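Local coordinates for ATP phosphoribosyltransferase (Methanobacterium thermoautotrophicum, PDB 2VD3), which catalyses the first step of histidine biosynthesis, joining ATP to 5-phosphoribose 1-diphosphate, and is captured here with the inhibitor histidine bound, at residues Gly115-Thr120 / Val154-Thr159; Leu221-Lys226 / Val253-Val258. One frame throughout, in Å; residues are numbered along the deposited sequence.

Contact 1 (Gly115-Thr120 / Val154-Thr159)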
loop_
_atom_site.group_PDB
_atom_site.type_symbol
_atom_site.label_atom_id
_atom_site.label_comp_id
_atom_site.label_asym_id
_atom_site.label_seq_id
_atom_site.Cartn_x
_atom_site.Cartn_y
_atom_site.Cartn_z
ATOM N N GLY A 115 -0.287 18.431 -39.734
ATOM C CA GLY A 115 0.705 18.367 -38.663
ATOM C C GLY A 115 0.212 17.957 -37.288
ATOM O O GLY A 115 0.987 17.981 -36.331
ATOM N N ALA A 116 -1.059 17.572 -37.181
ATOM C CA ALA A 116 -1.683 17.357 -35.874
ATOM C C ALA A 116 -1.015 16.246 -35.090
ATOM O O ALA A 116 -0.664 15.203 -35.641
ATOM C CB ALA A 116 -3.170 17.088 -36.011
ATOM N N VAL A 117 -0.829 16.488 -33.798
ATOM C CA VAL A 117 -0.238 15.492 -32.912
ATOM C C VAL A 117 -1.333 14.835 -32.081
ATOM O O VAL A 117 -2.179 15.519 -31.502
ATOM C CB VAL A 117 0.868 16.104 -32.016
ATOM C CG1 VAL A 117 1.410 15.073 -31.043
ATOM C CG2 VAL A 117 2.000 16.668 -32.883
ATOM N N ILE A 118 -1.325 13.503 -32.065
ATOM C CA ILE A 118 -2.249 12.725 -31.243
ATOM C C ILE A 118 -1.472 11.886 -30.243
ATOM O O ILE A 118 -0.601 11.102 -30.632
ATOM C CB ILE A 118 -3.144 11.790 -32.090
ATOM C CG1 ILE A 118 -3.884 12.583 -33.172
ATOM C CG2 ILE A 118 -4.135 11.037 -31.187
ATOM C CD1 ILE A 118 -4.363 11.729 -34.346
ATOM N N ALA A 119 -1.800 12.056 -28.962
ATOM C CA ALA A 119 -1.205 11.274 -27.887
ATOM C C ALA A 119 -2.092 10.073 -27.576
ATOM O O ALA A 119 -3.322 10.184 -27.542
ATOM C CB ALA A 119 -1.015 12.129 -26.637
ATOM N N THR A 120 -1.462 8.927 -27.339
ATOM C CA THR A 120 -2.193 7.689 -27.200
ATOM C C THR A 120 -1.438 6.693 -26.327
ATOM O O THR A 120 -0.238 6.828 -26.101
ATOM C CB THR A 120 -2.483 7.060 -28.583
ATOM O OG1 THR A 120 -3.403 5.967 -28.442
ATOM C CG2 THR A 120 -1.197 6.567 -29.243
ATOM N N VAL A 154 1.997 18.759 -25.385
ATOM C CA VAL A 154 2.583 17.604 -26.078
ATOM C C VAL A 154 1.755 17.212 -27.285
ATOM O O VAL A 154 2.306 16.792 -28.305
ATOM C CB VAL A 154 2.721 16.367 -25.145
ATOM C CG1 VAL A 154 2.988 15.099 -25.947
ATOM C CG2 VAL A 154 3.824 16.586 -24.134
ATOM N N ALA A 155 0.436 17.357 -27.165
ATOM C CA ALA A 155 -0.492 16.920 -28.207
ATOM C C ALA A 155 -1.650 17.889 -28.426
ATOM O O ALA A 155 -2.044 18.617 -27.515
ATOM C CB ALA A 155 -1.034 15.538 -27.870
ATOM N N ASP A 156 -2.184 17.884 -29.646
ATOM C CA ASP A 156 -3.432 18.571 -29.967
ATOM C C ASP A 156 -4.618 17.678 -29.611
ATOM O O ASP A 156 -5.613 18.148 -29.064
ATOM C CB ASP A 156 -3.483 18.930 -31.454
ATOM C CG ASP A 156 -2.257 19.696 -31.915
ATOM O OD1 ASP A 156 -2.013 20.811 -31.401
ATOM O OD2 ASP A 156 -1.539 19.181 -32.797
ATOM N N LEU A 157 -4.500 16.389 -29.923
ATOM C CA LEU A 157 -5.559 15.412 -29.671
ATOM C C LEU A 157 -5.072 14.226 -28.846
ATOM O O LEU A 157 -3.871 13.961 -28.740
ATOM C CB LEU A 157 -6.137 14.890 -30.985
ATOM C CG LEU A 157 -6.630 15.890 -32.027
ATOM C CD1 LEU A 157 -6.655 15.239 -33.392
ATOM C CD2 LEU A 157 -7.998 16.403 -31.648
ATOM N N ILE A 158 -6.021 13.508 -28.265
ATOM C CA ILE A 158 -5.703 12.333 -27.475
ATOM C C ILE A 158 -6.625 11.194 -27.860
ATOM O O ILE A 158 -7.640 11.402 -28.516
ATOM C CB ILE A 158 -5.805 12.605 -25.936
ATOM C CG1 ILE A 158 -7.262 12.777 -25.493
ATOM C CG2 ILE A 158 -4.976 13.831 -25.542
ATOM C CD1 ILE A 158 -7.512 12.453 -24.028
ATOM N N THR A 159 -6.247 9.986 -27.476
ATOM C CA THR A 159 -7.172 8.872 -27.477
ATOM C C THR A 159 -7.424 8.570 -26.018
ATOM O O THR A 159 -6.621 8.941 -25.157
ATOM C CB THR A 159 -6.613 7.616 -28.181
ATOM O OG1 THR A 159 -5.557 7.051 -27.398
ATOM C CG2 THR A 159 -6.115 7.943 -29.590
#

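Contact 2 (Leu221-Lys226 / Val253-Val258). With HIS (histidine), chain C; HIS (histidine), chain B.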
loop_
_atom_site.group_PDB
_atom_site.type_symbol
_atom_site.label_atom_id
_atom_site.label_comp_id
_atom_site.label_asym_id
_atom_site.label_seq_id
_atom_site.Cartn_x
_atom_site.Cartn_y
_atom_site.Cartn_z
ATOM N N LEU A 221 -43.322 -17.860 -7.001
ATOM C CA LEU A 221 -44.449 -17.212 -6.321
ATOM C C LEU A 221 -45.534 -18.203 -5.914
ATOM O O LEU A 221 -45.685 -19.262 -6.528
ATOM C CB LEU A 221 -45.058 -16.104 -7.193
ATOM C CG LEU A 221 -45.586 -16.422 -8.600
ATOM C CD1 LEU A 221 -46.949 -17.128 -8.597
ATOM C CD2 LEU A 221 -45.689 -15.137 -9.383
ATOM N N ASN A 222 -46.282 -17.840 -4.877
ATOM C CA ASN A 222 -47.476 -18.568 -4.480
ATOM C C ASN A 222 -48.722 -17.859 -5.015
ATOM O O ASN A 222 -48.911 -16.665 -4.785
ATOM C CB ASN A 222 -47.543 -18.693 -2.956
ATOM C CG ASN A 222 -46.457 -19.591 -2.392
ATOM O OD1 ASN A 222 -46.075 -20.593 -3.002
ATOM N ND2 ASN A 222 -45.966 -19.243 -1.206
ATOM N N ILE A 223 -49.558 -18.597 -5.743
ATOM C CA ILE A 223 -50.794 -18.045 -6.293
ATOM C C ILE A 223 -51.983 -18.942 -5.981
ATOM O O ILE A 223 -51.865 -20.169 -5.993
ATOM C CB ILE A 223 -50.687 -17.771 -7.832
ATOM C CG1 ILE A 223 -51.871 -16.949 -8.343
ATOM C CG2 ILE A 223 -50.586 -19.053 -8.627
ATOM C CD1 ILE A 223 -51.858 -15.503 -7.933
ATOM N N ASP A 224 -53.122 -18.323 -5.680
ATOM C CA ASP A 224 -54.377 -19.051 -5.565
ATOM C C ASP A 224 -54.784 -19.498 -6.967
ATOM O O ASP A 224 -54.687 -18.724 -7.928
ATOM C CB ASP A 224 -55.458 -18.188 -4.901
ATOM C CG ASP A 224 -55.061 -17.728 -3.499
ATOM O OD1 ASP A 224 -55.534 -18.338 -2.514
ATOM O OD2 ASP A 224 -54.262 -16.769 -3.381
ATOM N N ARG A 225 -55.221 -20.753 -7.067
ATOM C CA ARG A 225 -55.533 -21.412 -8.343
ATOM C C ARG A 225 -56.500 -20.643 -9.255
ATOM O O ARG A 225 -56.402 -20.736 -10.482
ATOM C CB ARG A 225 -56.089 -22.811 -8.074
ATOM C CG ARG A 225 -55.908 -23.788 -9.206
ATOM C CD ARG A 225 -55.811 -25.190 -8.660
ATOM N NE ARG A 225 -55.239 -26.102 -9.644
ATOM C CZ ARG A 225 -54.641 -27.251 -9.342
ATOM N NH1 ARG A 225 -54.149 -28.014 -10.310
ATOM N NH2 ARG A 225 -54.530 -27.635 -8.075
ATOM N N LYS A 226 -57.426 -19.896 -8.652
ATOM C CA LYS A 226 -58.394 -19.084 -9.400
ATOM C C LYS A 226 -57.717 -18.036 -10.293
ATOM O O LYS A 226 -58.298 -17.581 -11.283
ATOM C CB LYS A 226 -59.400 -18.418 -8.447
ATOM C CG LYS A 226 -58.759 -17.593 -7.334
ATOM C CD LYS A 226 -59.776 -17.172 -6.287
ATOM C CE LYS A 226 -59.086 -16.513 -5.099
ATOM N NZ LYS A 226 -60.033 -16.273 -3.975
ATOM N N VAL A 253 -51.230 -22.841 -5.699
ATOM C CA VAL A 253 -50.098 -23.432 -6.407
ATOM C C VAL A 253 -48.853 -22.552 -6.279
ATOM O O VAL A 253 -48.943 -21.389 -5.874
ATOM C CB VAL A 253 -50.415 -23.752 -7.902
ATOM C CG1 VAL A 253 -51.555 -24.764 -8.010
ATOM C CG2 VAL A 253 -50.739 -22.494 -8.689
ATOM N N ALA A 254 -47.698 -23.132 -6.589
ATOM C CA ALA A 254 -46.439 -22.400 -6.665
ATOM C C ALA A 254 -46.006 -22.378 -8.121
ATOM O O ALA A 254 -46.054 -23.403 -8.803
ATOM C CB ALA A 254 -45.378 -23.060 -5.808
ATOM N N VAL A 255 -45.611 -21.206 -8.604
ATOM C CA VAL A 255 -45.263 -21.049 -10.008
ATOM C C VAL A 255 -43.838 -20.530 -10.126
ATOM O O VAL A 255 -43.493 -19.520 -9.500
ATOM C CB VAL A 255 -46.220 -20.072 -10.724
ATOM C CG1 VAL A 255 -45.882 -19.974 -12.203
ATOM C CG2 VAL A 255 -47.662 -20.500 -10.546
ATOM N N HIS A 256 -43.001 -21.231 -10.891
ATOM C CA HIS A 256 -41.619 -20.804 -11.141
ATOM C C HIS A 256 -41.354 -20.585 -12.639
ATOM O O HIS A 256 -41.791 -21.389 -13.462
ATOM C CB HIS A 256 -40.608 -21.828 -10.589
ATOM C CG HIS A 256 -41.031 -22.501 -9.311
ATOM N ND1 HIS A 256 -40.776 -23.832 -9.058
ATOM C CD2 HIS A 256 -41.682 -22.031 -8.219
ATOM C CE1 HIS A 256 -41.250 -24.152 -7.868
ATOM N NE2 HIS A 256 -41.808 -23.078 -7.339
ATOM N N ALA A 257 -40.621 -19.524 -12.969
ATOM C CA ALA A 257 -40.218 -19.237 -14.340
ATOM C C ALA A 257 -38.918 -18.453 -14.345
ATOM O O ALA A 257 -38.661 -17.642 -13.452
ATOM C CB ALA A 257 -41.302 -18.466 -15.064
ATOM N N VAL A 258 -38.090 -18.722 -15.349
ATOM C CA VAL A 258 -36.889 -17.935 -15.597
ATOM C C VAL A 258 -37.342 -16.601 -16.192
ATOM O O VAL A 258 -38.140 -16.572 -17.135
ATOM C CB VAL A 258 -35.934 -18.657 -16.576
ATOM C CG1 VAL A 258 -34.621 -17.885 -16.720
ATOM C CG2 VAL A 258 -35.672 -20.091 -16.124
HETATM N N HIS C . -44.415 -22.508 -1.166
HETATM C CA HIS C . -43.171 -22.201 -0.384
HETATM C C HIS C . -43.426 -21.131 0.668
HETATM O O HIS C . -42.595 -20.905 1.546
HETATM C CB HIS C . -42.040 -21.752 -1.316
HETATM C CG HIS C . -42.405 -20.597 -2.198
HETATM N ND1 HIS C . -42.496 -20.709 -3.570
HETATM C CD2 HIS C . -42.700 -19.310 -1.905
HETATM C CE1 HIS C . -42.835 -19.538 -4.083
HETATM N NE2 HIS C . -42.969 -18.673 -3.092
HETATM O OXT HIS C . -44.466 -20.459 0.665
HETATM N N HIS B . -40.290 -24.148 -16.561
HETATM C CA HIS B . -39.640 -22.830 -16.256
HETATM C C HIS B . -39.192 -22.124 -17.529
HETATM O O HIS B . -38.841 -20.946 -17.503
HETATM C CB HIS B . -38.441 -23.018 -15.320
HETATM C CG HIS B . -37.428 -24.000 -15.822
HETATM N ND1 HIS B . -37.175 -25.198 -15.186
HETATM C CD2 HIS B . -36.606 -23.963 -16.897
HETATM C CE1 HIS B . -36.241 -25.858 -15.851
HETATM N NE2 HIS B . -35.883 -25.130 -16.895
HETATM O OXT HIS B . -39.162 -22.717 -18.617
#

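Contact 1 (Gly115-Thr120 / Val154-Thr159)
D156 sets its CG anti to its own carbonyl carbon (chi1 -53°), which swings the carboxylate over to the backbone N of V117. T120 puts OG1 anti to its backbone N, whereas T159 holds OG1 in the crowded place between N and the carbonyl carbon (chi1 70°), and the two hydroxyls meet at the far end of the pairing. D156 OD2 takes the N-H of V117 through its anti lone pair, with V117 N at 3.0 Å and the bond almost straight at 175°. The carbonyl of V117 is used as well: L157 N approaches V117 O nearly along the C=O axis at 2.9 Å, and D156 N adds a weak bond to the same oxygen. Both polar backbone atoms of V117 are thus tied to the other segment. From there the parallel ladder runs on, A119 N giving to L157 O at 2.8 Å and A119 O receiving T159 N at 2.9 Å. T120 OG1 and T159 OG1 close it at 2.6 Å, though the place of T159 OG1 is less certain; T120 OG1 also bonds to F122 N and T126 OG1. On one face I118 and L157 lie side by side, I118 CG1 against L157 CD1 at 3.8 Å. On the other, the methyl groups A119 CB and A155 CB touch at 3.6 Å, while V117 CG1, anti to its own N, packs on A155 and the backbone of V154. On the I118/L157 face, I118 meets L130 of helix 123-132 and L98 of strand 94-101, and L157 touches A100. Strand 117-120, helix 123-132 and strand 138-141 form a beta-alpha-beta unit, and strand 157-162 lies on the other side of strand 117-120, consistent with the periplasmic-binding-protein-like fold of this enzyme family.

Contact 2 (Leu221-Lys226 / Val253-Val258)
The R225 guanidinium has V253 CG1 over one face, 4.0 Å above its plane and displaced toward the rim. The carboxamide of N222 is a second flat group, both polar atoms spent on the histidine of chain C: OD1 accepts from the ligand N at 3.1 Å, and ND2 donates to the ligand OXT at 2.7 Å. N222 ND2 also bonds to D278 OD2, which would help fix the rotation of the amide. An alanine here would remove all three bonds and would probably weaken the hold on the inhibitor's amino and carboxylate groups. The site lies between subunits: T239 of a neighbouring one packs on N222. Beneath, L221 with V255 and I223 with V253 form antiparallel hydrogen-bonded pairs, V253 N reaching I223 O at 2.8 Å. On the face away from N222 and A254, I223 CG2 presses on V253 CG2 at 3.4 Å and L221 CD1 lies on V255 CB at 3.7 Å. V258 N bonds to O of the chain B histidine. L228 and V231 of helix 228-234 cover the face of I223, V253 and V255; strands 216-224 and 252-260 form the centre of the four-stranded antiparallel sheet of the HisG C-terminal domain, with 242-246 and 279-283 outermost.

Both contacts are largely buried strand pairings, each with one exposed polar residue at its margin, D156 in contact 1 and R225 in contact 2. They share no element and touch nowhere: their centres are 61 Å apart, on opposite sides of the chain's centre. Contact 1 is parallel and belongs to the mixed sheet of the phosphoribosyltransferase family region; its side-chain bonds across the pairing run from D156 to backbone and between two threonines. Contact 2 is antiparallel and lies in the four-stranded sheet of the C-terminal region, where the face of N222 and A254 turns to bound histidine and to another subunit. Contact 1 is part of the core of its lobe, whereas contact 2 contributes to the pocket of the inhibitor histidine.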